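Local coordinates for pectate lyase (Bacillus, PDB 3VMW), which probably cleaves pectate, the polygalacturonate of plant cell walls, by beta-elimination, at residues N232-A237 with Y269-T274; N227-N232 with F260-V265; H175-L180 with N205-L210. All blocks are in the same frame, centred on the assembly; numbering follows the deposited sequence.

Contact 1: residues N232-A237 with Y269-T274; sequences NSRVGA and YGSPST. With ADA (alpha-D-galactopyranuronic acid), chain B; ADA (alpha-D-galactopyranuronic acid), chain C.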
loop_
_atom_site.group_PDB
_atom_site.type_symbol
_atom_site.label_atom_id
_atom_site.label_comp_id
_atom_site.label_asym_id
_atom_site.label_seq_id
_atom_site.Cartn_x
_atom_site.Cartn_y
_atom_site.Cartn_z
ATOM N N ASN A 232 3.872 -0.032 -13.178
ATOM C CA ASN A 232 5.179 0.116 -13.785
ATOM C C ASN A 232 6.068 -1.013 -13.290
ATOM O O ASN A 232 6.422 -1.042 -12.121
ATOM C CB ASN A 232 5.784 1.465 -13.365
ATOM C CG ASN A 232 7.089 1.768 -14.105
ATOM O OD1 ASN A 232 7.570 0.934 -14.874
ATOM N ND2 ASN A 232 7.669 2.963 -13.870
ATOM N N SER A 233 6.429 -1.937 -14.172
ATOM C CA SER A 233 7.101 -3.156 -13.748
ATOM C C SER A 233 8.544 -3.089 -14.225
ATOM O O SER A 233 8.796 -3.030 -15.405
ATOM C CB SER A 233 6.394 -4.393 -14.319
ATOM O OG SER A 233 7.040 -5.597 -13.936
ATOM N N ARG A 234 9.475 -3.075 -13.276
ATOM C CA ARG A 234 10.880 -2.760 -13.568
ATOM C C ARG A 234 11.835 -3.816 -13.029
ATOM O O ARG A 234 11.513 -4.536 -12.072
ATOM C CB ARG A 234 11.227 -1.413 -12.924
ATOM C CG ARG A 234 10.550 -0.236 -13.616
ATOM C CD ARG A 234 10.316 0.920 -12.649
ATOM N NE ARG A 234 11.530 1.733 -12.455
ATOM C CZ ARG A 234 11.515 3.050 -12.244
ATOM N NH1 ARG A 234 12.654 3.724 -12.105
ATOM N NH2 ARG A 234 10.347 3.698 -12.163
ATOM N N VAL A 235 13.015 -3.890 -13.642
ATOM C CA VAL A 235 14.077 -4.765 -13.162
ATOM C C VAL A 235 13.635 -6.139 -12.650
ATOM O O VAL A 235 13.962 -6.525 -11.520
ATOM C CB VAL A 235 15.046 -4.050 -12.147
ATOM C CG1 VAL A 235 16.023 -3.157 -12.908
ATOM C CG2 VAL A 235 14.301 -3.243 -11.078
ATOM N N GLY A 236 12.939 -6.886 -13.512
ATOM C CA GLY A 236 12.682 -8.290 -13.263
ATOM C C GLY A 236 11.486 -8.536 -12.352
ATOM O O GLY A 236 11.159 -9.682 -12.039
ATOM N N ALA A 237 10.835 -7.471 -11.906
ATOM C CA ALA A 237 9.519 -7.636 -11.296
ATOM C C ALA A 237 8.608 -8.536 -12.129
ATOM O O ALA A 237 8.719 -8.585 -13.380
ATOM C CB ALA A 237 8.831 -6.257 -11.083
ATOM N N TYR A 269 9.772 5.396 -17.290
ATOM C CA TYR A 269 10.567 6.325 -16.479
ATOM C C TYR A 269 12.038 5.973 -16.235
ATOM O O TYR A 269 12.906 6.848 -16.262
ATOM C CB TYR A 269 9.913 6.491 -15.125
ATOM C CG TYR A 269 8.494 6.976 -15.181
ATOM C CD1 TYR A 269 8.073 7.929 -16.112
ATOM C CD2 TYR A 269 7.569 6.488 -14.284
ATOM C CE1 TYR A 269 6.705 8.375 -16.123
ATOM C CE2 TYR A 269 6.244 6.897 -14.296
ATOM C CZ TYR A 269 5.820 7.837 -15.197
ATOM O OH TYR A 269 4.501 8.209 -15.142
ATOM N N GLY A 270 12.338 4.718 -15.938
ATOM C CA GLY A 270 13.697 4.427 -15.511
ATOM C C GLY A 270 13.966 2.996 -15.122
ATOM O O GLY A 270 13.139 2.113 -15.396
ATOM N N SER A 271 15.127 2.802 -14.484
ATOM C CA SER A 271 15.731 1.505 -14.221
ATOM C C SER A 271 16.344 0.920 -15.514
ATOM O O SER A 271 15.864 1.162 -16.613
ATOM C CB SER A 271 14.738 0.524 -13.568
ATOM O OG SER A 271 14.227 1.062 -12.335
ATOM N N PRO A 272 17.410 0.130 -15.361
ATOM C CA PRO A 272 18.200 -0.351 -16.510
ATOM C C PRO A 272 17.512 -1.441 -17.332
ATOM O O PRO A 272 17.882 -1.608 -18.473
ATOM C CB PRO A 272 19.495 -0.876 -15.869
ATOM C CG PRO A 272 19.161 -1.098 -14.410
ATOM C CD PRO A 272 18.073 -0.095 -14.061
ATOM N N SER A 273 16.529 -2.152 -16.779
ATOM C CA SER A 273 15.883 -3.245 -17.520
ATOM C C SER A 273 14.417 -3.367 -17.108
ATOM O O SER A 273 14.004 -2.842 -16.086
ATOM C CB SER A 273 16.607 -4.590 -17.306
ATOM O OG SER A 273 16.511 -5.027 -15.954
ATOM N N THR A 274 13.645 -4.071 -17.918
ATOM C CA THR A 274 12.200 -4.124 -17.746
ATOM C C THR A 274 11.820 -5.119 -16.665
ATOM O O THR A 274 12.605 -6.012 -16.343
ATOM C CB THR A 274 11.523 -4.586 -19.058
ATOM O OG1 THR A 274 10.108 -4.411 -18.958
ATOM C CG2 THR A 274 11.820 -6.050 -19.321
HETATM C C1 ADA B . 9.439 10.094 -10.586
HETATM C C2 ADA B . 10.434 10.712 -9.613
HETATM C C3 ADA B . 11.840 10.426 -10.019
HETATM C C4 ADA B . 12.122 9.028 -10.236
HETATM C C5 ADA B . 11.102 8.403 -11.183
HETATM C C6 ADA B . 11.207 6.963 -11.370
HETATM O O2 ADA B . 10.187 12.084 -9.648
HETATM O O3 ADA B . 12.713 10.929 -8.971
HETATM O O4 ADA B . 12.029 8.364 -8.973
HETATM O O5 ADA B . 9.702 8.725 -10.793
HETATM O O6B ADA B . 12.322 6.435 -11.614
HETATM O O6A ADA B . 10.158 6.234 -11.368
HETATM C C1 ADA C . 8.451 12.790 -14.396
HETATM C C2 ADA C . 9.818 12.154 -14.287
HETATM C C3 ADA C . 9.699 10.678 -14.133
HETATM C C4 ADA C . 8.904 10.323 -12.971
HETATM C C5 ADA C . 7.543 10.922 -13.132
HETATM C C6 ADA C . 6.653 10.661 -12.000
HETATM O O2 ADA C . 10.587 12.496 -15.414
HETATM O O3 ADA C . 10.999 10.064 -14.152
HETATM O O4 ADA C . 9.533 10.842 -11.758
HETATM O O5 ADA C . 7.641 12.404 -13.309
HETATM O O6B ADA C . 6.350 9.495 -11.660
HETATM O O6A ADA C . 6.175 11.641 -11.365
#
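Arg234 turns one side of its guanidinium to Ser271 and another to a bound sugar acid. NE (2.8 Å) and NH1 both donate to Ser271 OG, which lies practically in the guanidinium plane, while NH1 reaches O6B and NH2 reaches O6A (2.7 Å) of the galacturonate of chain B, both nearly straight. This paired grip on a carboxylate suits arginine, and the bend at chi3 (81°) turns the group toward it. Backbone of Gly270 lies over one guanidinium face, and Asp185 takes a further hydrogen bond with Ser271 OG. Arg234 ends strand 231-234 of the right-handed parallel beta-helix typical of this family, and 269-274 belongs to the loop after strand 265-266, the strand paired with 231-234 in the next coil. A type I' turn from Arg234 to Ala237 follows, with Val235 and Gly236 at its corners, both at positive phi, which glycine adopts easily. Its amides face the loop: Val235 N bonds to Ser273 O at 2.8 Å and Gly236 N to Thr274 O at 3.0 Å. The branched Val235 rests CG1 against Pro272 CD (3.9 Å), an apolar patch at the turn. Nearer the sugar, Asn232 ND2 approaches Tyr269 CD2 at 3.6 Å with amide and ring planes 72° apart, and Asn232 OD1 bonds to Phe268 N. Tyr269 lays a ring face against the galacturonate of chain C, whose C4 sits 4.0 Å above it.

Contact 2: residues N227-N232 with F260-V265; sequences NDTAIN and FIKGPV. With ADA (alpha-D-galactopyranuronic acid), chain D.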
loop_
_atom_site.group_PDB
_atom_site.type_symbol
_atom_site.label_atom_id
_atom_site.label_comp_id
_atom_site.label_asym_id
_atom_site.label_seq_id
_atom_site.Cartn_x
_atom_site.Cartn_y
_atom_site.Cartn_z
ATOM N N ASN A 227 -3.506 9.793 -14.493
ATOM C CA ASN A 227 -3.060 10.768 -15.479
ATOM C C ASN A 227 -1.900 10.323 -16.376
ATOM O O ASN A 227 -1.950 10.541 -17.590
ATOM C CB ASN A 227 -2.709 12.083 -14.792
ATOM C CG ASN A 227 -2.426 13.197 -15.782
ATOM O OD1 ASN A 227 -3.323 13.629 -16.499
ATOM N ND2 ASN A 227 -1.169 13.687 -15.808
ATOM N N ASP A 228 -0.858 9.722 -15.796
ATOM C CA ASP A 228 0.348 9.411 -16.596
ATOM C C ASP A 228 0.512 7.925 -16.861
ATOM O O ASP A 228 0.357 7.489 -18.001
ATOM C CB ASP A 228 1.607 10.011 -15.957
ATOM C CG ASP A 228 2.670 10.344 -16.986
ATOM O OD1 ASP A 228 2.367 11.069 -17.950
ATOM O OD2 ASP A 228 3.795 9.843 -16.853
ATOM N N THR A 229 0.718 7.142 -15.803
ATOM C CA THR A 229 0.926 5.706 -15.928
ATOM C C THR A 229 0.398 4.992 -14.698
ATOM O O THR A 229 0.301 5.589 -13.617
ATOM C CB THR A 229 2.410 5.379 -16.056
ATOM O OG1 THR A 229 3.078 5.866 -14.890
ATOM C CG2 THR A 229 3.026 6.080 -17.292
ATOM N N ALA A 230 0.047 3.712 -14.840
ATOM C CA ALA A 230 -0.405 2.963 -13.653
ATOM C C ALA A 230 0.658 1.965 -13.198
ATOM O O ALA A 230 1.580 2.315 -12.482
ATOM C CB ALA A 230 -1.752 2.242 -13.923
ATOM N N ILE A 231 0.550 0.718 -13.642
ATOM C CA ILE A 231 1.453 -0.309 -13.135
ATOM C C ILE A 231 2.781 -0.243 -13.901
ATOM O O ILE A 231 2.803 -0.392 -15.111
ATOM C CB ILE A 231 0.827 -1.682 -13.345
ATOM C CG1 ILE A 231 -0.534 -1.737 -12.612
ATOM C CG2 ILE A 231 1.774 -2.786 -12.850
ATOM C CD1 ILE A 231 -1.397 -2.954 -13.137
ATOM N N ASN A 232 3.872 -0.032 -13.178
ATOM C CA ASN A 232 5.179 0.116 -13.785
ATOM C C ASN A 232 6.068 -1.013 -13.290
ATOM O O ASN A 232 6.422 -1.042 -12.121
ATOM C CB ASN A 232 5.784 1.465 -13.365
ATOM C CG ASN A 232 7.089 1.768 -14.105
ATOM O OD1 ASN A 232 7.570 0.934 -14.874
ATOM N ND2 ASN A 232 7.669 2.963 -13.870
ATOM N N PHE A 260 7.906 2.984 -24.204
ATOM C CA PHE A 260 6.662 2.248 -23.982
ATOM C C PHE A 260 5.458 3.203 -23.963
ATOM O O PHE A 260 5.533 4.266 -23.376
ATOM C CB PHE A 260 6.751 1.563 -22.605
ATOM C CG PHE A 260 6.082 0.244 -22.538
ATOM C CD1 PHE A 260 6.833 -0.916 -22.585
ATOM C CD2 PHE A 260 4.688 0.161 -22.407
ATOM C CE1 PHE A 260 6.228 -2.137 -22.517
ATOM C CE2 PHE A 260 4.054 -1.066 -22.333
ATOM C CZ PHE A 260 4.830 -2.225 -22.387
ATOM N N ILE A 261 4.338 2.811 -24.562
ATOM C CA ILE A 261 3.132 3.639 -24.516
ATOM C C ILE A 261 2.593 3.749 -23.077
ATOM O O ILE A 261 2.333 2.750 -22.416
ATOM C CB ILE A 261 2.029 3.068 -25.452
ATOM C CG1 ILE A 261 2.536 3.046 -26.899
ATOM C CG2 ILE A 261 0.696 3.826 -25.293
ATOM C CD1 ILE A 261 2.894 4.417 -27.491
ATOM N N LYS A 262 2.410 4.967 -22.600
ATOM C CA LYS A 262 1.969 5.171 -21.235
ATOM C C LYS A 262 0.519 4.754 -21.017
ATOM O O LYS A 262 -0.406 5.314 -21.612
ATOM C CB LYS A 262 2.216 6.622 -20.786
ATOM C CG LYS A 262 3.720 6.901 -20.571
ATOM C CD LYS A 262 3.945 8.358 -20.147
ATOM C CE LYS A 262 5.400 8.592 -19.727
ATOM N NZ LYS A 262 5.567 9.961 -19.196
ATOM N N GLY A 263 0.333 3.787 -20.124
ATOM C CA GLY A 263 -0.965 3.176 -19.944
ATOM C C GLY A 263 -1.092 2.399 -18.645
ATOM O O GLY A 263 -0.434 2.690 -17.652
ATOM N N PRO A 264 -1.886 1.347 -18.683
ATOM C CA PRO A 264 -2.242 0.588 -17.490
ATOM C C PRO A 264 -1.073 -0.268 -16.956
ATOM O O PRO A 264 -0.998 -0.475 -15.741
ATOM C CB PRO A 264 -3.413 -0.275 -17.963
ATOM C CG PRO A 264 -3.208 -0.396 -19.443
ATOM C CD PRO A 264 -2.649 0.924 -19.874
ATOM N N VAL A 265 -0.187 -0.719 -17.833
ATOM C CA VAL A 265 0.931 -1.540 -17.384
ATOM C C VAL A 265 2.057 -1.411 -18.413
ATOM O O VAL A 265 1.813 -1.301 -19.622
ATOM C CB VAL A 265 0.514 -3.019 -17.216
ATOM C CG1 VAL A 265 0.029 -3.595 -18.547
ATOM C CG2 VAL A 265 1.676 -3.853 -16.620
HETATM C C1 ADA D . 5.236 13.048 -18.020
HETATM C C2 ADA D . 5.293 13.745 -16.708
HETATM C C3 ADA D . 6.598 14.355 -16.438
HETATM C C4 ADA D . 7.727 13.460 -16.657
HETATM C C5 ADA D . 7.612 12.787 -17.998
HETATM C C6 ADA D . 8.600 11.737 -18.139
HETATM O O2 ADA D . 4.259 14.706 -16.738
HETATM O O3 ADA D . 6.616 14.905 -15.099
HETATM O O4 ADA D . 7.845 12.427 -15.620
HETATM O O5 ADA D . 6.337 12.163 -18.168
HETATM O O6B ADA D . 8.251 10.573 -18.448
HETATM O O6A ADA D . 9.786 12.017 -17.911
#
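Lys262 and Asp228 meet through complementary torsions: the aspartate swings CG roughly opposite its backbone nitrogen (chi1 -151°), and the lysine, with CG opposite its carbonyl carbon (chi1 -72°), runs extended all the way to the amine. Lys262 NZ then reaches Asp228 OD2 at 2.9 Å on the syn lone pair, forming a salt bridge, and NZ also donates a hydrogen bond to O6B of the galacturonate of chain D at 2.9 Å. A long, positively charged chain suits this place, since it spans from the backbone to the sugar acid. Tyr269 OH shares Asp228 OD2 and also bonds Thr229 OG1. The methyl of Thr229 lies across the lysine stem, CG2 to Lys262 CG at 3.5 Å, closer than usual, so the methyl packs on the aliphatic stem that leads to the charged amine.

Beyond this polar end the two backbones run nearly parallel. Ala230 N bonds Gly263 O at 3.0 Å, and Ile231 N bonds Pro264 O at 2.9 Å. Gly263, without a side chain, sits directly before the Pro264 ring. The single parallel bridge, Ile231 with Val265, adds a CA-H...O contact from Val265 CA to Ile231 O (3.2 Å) and meeting methyls, both CG2.

These bonds join successive coils of the parallel beta-helix where strands 231-234 and 265-266 begin. Asp228 and Thr229 bond by backbone to Asn205 of the preceding coil, while Ile231 packs on Val239, Val241 and Phe246 in the interior.

Contact 3: residues H175-L180 with N205-L210; sequences HWKTML and NSRVPL. With ADA (alpha-D-galactopyranuronic acid), chain B; ADA (alpha-D-galactopyranuronic acid), chain C; SO4 (sulfate ion), chain E.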
loop_
_atom_site.group_PDB
_atom_site.type_symbol
_atom_site.label_atom_id
_atom_site.label_comp_id
_atom_site.label_asym_id
_atom_site.label_seq_id
_atom_site.Cartn_x
_atom_site.Cartn_y
_atom_site.Cartn_z
ATOM N N HIS A 175 -3.537 12.155 -5.750
ATOM C CA HIS A 175 -2.144 12.060 -5.341
ATOM C C HIS A 175 -1.235 11.915 -6.567
ATOM O O HIS A 175 -1.650 11.364 -7.596
ATOM C CB HIS A 175 -2.000 10.846 -4.419
ATOM C CG HIS A 175 -0.725 10.836 -3.642
ATOM N ND1 HIS A 175 0.397 10.132 -4.042
ATOM C CD2 HIS A 175 -0.379 11.483 -2.501
ATOM C CE1 HIS A 175 1.370 10.325 -3.161
ATOM N NE2 HIS A 175 0.924 11.138 -2.219
ATOM N N TRP A 176 -0.010 12.424 -6.475
ATOM C CA TRP A 176 0.981 12.209 -7.532
ATOM C C TRP A 176 1.650 10.820 -7.506
ATOM O O TRP A 176 1.336 9.979 -8.331
ATOM C CB TRP A 176 2.075 13.293 -7.480
ATOM C CG TRP A 176 1.585 14.643 -7.890
ATOM C CD1 TRP A 176 0.905 15.547 -7.110
ATOM C CD2 TRP A 176 1.752 15.270 -9.182
ATOM N NE1 TRP A 176 0.633 16.689 -7.843
ATOM C CE2 TRP A 176 1.138 16.543 -9.112
ATOM C CE3 TRP A 176 2.362 14.879 -10.382
ATOM C CZ2 TRP A 176 1.124 17.436 -10.203
ATOM C CZ3 TRP A 176 2.336 15.756 -11.466
ATOM C CH2 TRP A 176 1.716 17.015 -11.368
ATOM N N LYS A 177 2.588 10.609 -6.577
ATOM C CA LYS A 177 3.429 9.413 -6.555
ATOM C C LYS A 177 2.820 8.368 -5.629
ATOM O O LYS A 177 3.131 8.332 -4.445
ATOM C CB LYS A 177 4.835 9.764 -6.053
ATOM C CG LYS A 177 5.513 10.809 -6.956
ATOM C CD LYS A 177 6.961 11.047 -6.523
ATOM C CE LYS A 177 7.048 11.545 -5.070
ATOM N NZ LYS A 177 8.485 11.809 -4.727
ATOM N N THR A 178 1.966 7.506 -6.173
ATOM C CA THR A 178 1.031 6.777 -5.323
ATOM C C THR A 178 1.692 5.684 -4.455
ATOM O O THR A 178 1.569 5.701 -3.231
ATOM C CB THR A 178 -0.140 6.188 -6.121
ATOM O OG1 THR A 178 -0.564 7.131 -7.131
ATOM C CG2 THR A 178 -1.326 5.870 -5.175
ATOM N N MET A 179 2.365 4.732 -5.089
ATOM C CA MET A 179 2.794 3.531 -4.380
ATOM C C MET A 179 4.103 3.039 -4.954
ATOM O O MET A 179 4.231 2.862 -6.171
ATOM C CB MET A 179 1.776 2.406 -4.550
ATOM C CG MET A 179 0.431 2.698 -3.900
ATOM S SD MET A 179 -0.660 1.254 -3.903
ATOM C CE MET A 179 -0.651 0.758 -5.652
ATOM N N LEU A 180 5.051 2.759 -4.073
ATOM C CA LEU A 180 6.346 2.276 -4.510
ATOM C C LEU A 180 6.581 0.894 -3.917
ATOM O O LEU A 180 6.128 0.593 -2.793
ATOM C CB LEU A 180 7.376 3.286 -3.993
ATOM C CG LEU A 180 8.831 2.936 -4.166
ATOM C CD1 LEU A 180 9.587 4.097 -4.845
ATOM C CD2 LEU A 180 9.386 2.618 -2.808
ATOM N N ASN A 205 -1.435 10.436 -10.444
ATOM C CA ASN A 205 -0.537 10.664 -11.575
ATOM C C ASN A 205 0.206 9.410 -12.004
ATOM O O ASN A 205 0.203 9.061 -13.199
ATOM C CB ASN A 205 0.463 11.778 -11.291
ATOM C CG ASN A 205 1.249 12.175 -12.523
ATOM O OD1 ASN A 205 2.492 12.149 -12.524
ATOM N ND2 ASN A 205 0.547 12.553 -13.566
ATOM N N SER A 206 0.874 8.756 -11.055
ATOM C CA SER A 206 1.722 7.634 -11.398
ATOM C C SER A 206 1.940 6.702 -10.203
ATOM O O SER A 206 1.439 6.924 -9.097
ATOM C CB SER A 206 3.094 8.147 -11.920
ATOM O OG SER A 206 3.837 8.716 -10.827
ATOM N N ARG A 207 2.691 5.646 -10.464
ATOM C CA ARG A 207 3.096 4.663 -9.473
ATOM C C ARG A 207 1.941 3.875 -8.902
ATOM O O ARG A 207 1.645 3.985 -7.702
ATOM C CB ARG A 207 3.896 5.324 -8.325
ATOM C CG ARG A 207 5.158 6.011 -8.821
ATOM C CD ARG A 207 6.022 6.442 -7.595
ATOM N NE ARG A 207 7.262 7.075 -8.020
ATOM C CZ ARG A 207 8.207 7.463 -7.168
ATOM N NH1 ARG A 207 8.005 7.303 -5.866
ATOM N NH2 ARG A 207 9.334 8.003 -7.612
ATOM N N VAL A 208 1.306 3.050 -9.732
ATOM C CA VAL A 208 0.155 2.322 -9.214
ATOM C C VAL A 208 0.247 0.828 -9.468
ATOM O O VAL A 208 -0.582 0.272 -10.169
ATOM C CB VAL A 208 -1.143 2.877 -9.812
ATOM C CG1 VAL A 208 -2.360 2.563 -8.861
ATOM C CG2 VAL A 208 -1.015 4.406 -10.005
ATOM N N PRO A 209 1.274 0.177 -8.915
ATOM C CA PRO A 209 2.397 0.767 -8.178
ATOM C C PRO A 209 3.597 0.882 -9.112
ATOM O O PRO A 209 3.582 0.356 -10.249
ATOM C CB PRO A 209 2.768 -0.341 -7.153
ATOM C CG PRO A 209 1.875 -1.584 -7.522
ATOM C CD PRO A 209 1.386 -1.290 -8.959
ATOM N N LEU A 210 4.650 1.531 -8.608
ATOM C CA LEU A 210 5.979 1.394 -9.198
ATOM C C LEU A 210 6.608 0.142 -8.575
ATOM O O LEU A 210 6.865 0.113 -7.360
ATOM C CB LEU A 210 6.807 2.610 -8.837
ATOM C CG LEU A 210 8.222 2.792 -9.460
ATOM C CD1 LEU A 210 8.828 4.141 -9.024
ATOM C CD2 LEU A 210 9.128 1.693 -9.004
HETATM C C1 ADA B . 9.439 10.094 -10.586
HETATM C C2 ADA B . 10.434 10.712 -9.613
HETATM C C3 ADA B . 11.840 10.426 -10.019
HETATM C C4 ADA B . 12.122 9.028 -10.236
HETATM C C5 ADA B . 11.102 8.403 -11.183
HETATM C C6 ADA B . 11.207 6.963 -11.370
HETATM O O2 ADA B . 10.187 12.084 -9.648
HETATM O O3 ADA B . 12.713 10.929 -8.971
HETATM O O4 ADA B . 12.029 8.364 -8.973
HETATM O O5 ADA B . 9.702 8.725 -10.793
HETATM O O6B ADA B . 12.322 6.435 -11.614
HETATM O O6A ADA B . 10.158 6.234 -11.368
HETATM C C1 ADA C . 8.451 12.790 -14.396
HETATM C C2 ADA C . 9.818 12.154 -14.287
HETATM C C3 ADA C . 9.699 10.678 -14.133
HETATM C C4 ADA C . 8.904 10.323 -12.971
HETATM C C5 ADA C . 7.543 10.922 -13.132
HETATM C C6 ADA C . 6.653 10.661 -12.000
HETATM O O2 ADA C . 10.587 12.496 -15.414
HETATM O O3 ADA C . 10.999 10.064 -14.152
HETATM O O4 ADA C . 9.533 10.842 -11.758
HETATM O O5 ADA C . 7.641 12.404 -13.309
HETATM O O6B ADA C . 6.350 9.495 -11.660
HETATM O O6A ADA C . 6.175 11.641 -11.365
HETATM S S SO4 E . 10.808 8.932 -3.980
HETATM O O1 SO4 E . 11.975 8.225 -4.504
HETATM O O2 SO4 E . 10.140 9.596 -5.095
HETATM O O3 SO4 E . 9.914 7.981 -3.316
HETATM O O4 SO4 E . 11.178 9.929 -2.973
HETATM O O HOH W 1 5.406 6.503 -4.175
#
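Thr178 and Ser206 lie at the heart of a backbone network that joins two coils in parallel. Asn205 N donates to His175 O, Ser206 N to Trp176 O (3.0 Å), and Ser206 O then accepts twice from Thr178, from its amide and from OG1 at 2.8 Å. A threonine suits this place because chi1 (-40°) turns its hydroxyl beside its own amide, doubling the grip on one carbonyl. Further on, Leu210 N bonds Met179 O at 2.8 Å, but the register has slipped by one at Val208, between Arg207 with its positive phi and Pro209 with a cis peptide bond before it.

The polar side chains turn to ligands. Arg207 runs extended from CG to NE, and Lys177 lies alongside it, pointing the same way, with CD 3.8 Å above the guanidinium centre. Both converge on the sulfate, probably from the crystallisation liquor: Lys177 NZ donates to O2 at 2.8 Å, and Arg207 uses NH1 and NH2. Arg207 NH2 also bonds O5 of the galacturonate of chain B at 3.3 Å, nearly straight (171°). Ser206 OG donates to O6B of the galacturonate of chain C at 2.8 Å, a short hydroxyl that reaches the carboxylate directly. Asp150 and Asp153 form salt bridges with Lys177.

The apolar contacts are of two kinds. Met179, bent at chi3, lays CE against Pro209 CB (3.9 Å) and near Val208 CG1, its bendable thioether chain reaching the proline ring. Leu180 and Leu210 instead meet through CD1 on the face that carries Lys177 and Ser206.

The pair belongs to the parallel beta-helix of the family: strand 177-181 lies between 156-158 and 210-212, Thr178 and Leu180 bonding back to Leu155 and Met158. Inside, Met179 meets Phe172 and Phe201, while Val208 bonds forward to Ala230.

How the contacts relate
All three contacts stitch coils of the beta-helix on one flank, but to different depth. Contacts 2 and 3 are buried, and contact 3 lies closest to the chain's centre; contact 1 is partly exposed, at a turn and a loop. Contacts 1 and 2 share Asn232 and strand 231-234, while contact 3 adjoins both through Pro209, Asn205 and Val208. Contact 3 holds its coils by the longest run of backbone bonds, contacts 1 and 2 each by two, with an arginine-serine grip in the first and a salt bridge in the second. Their polar ends gather along one groove of bound galacturonates: contacts 1 and 3 share chains B and C, and contact 2 takes chain D.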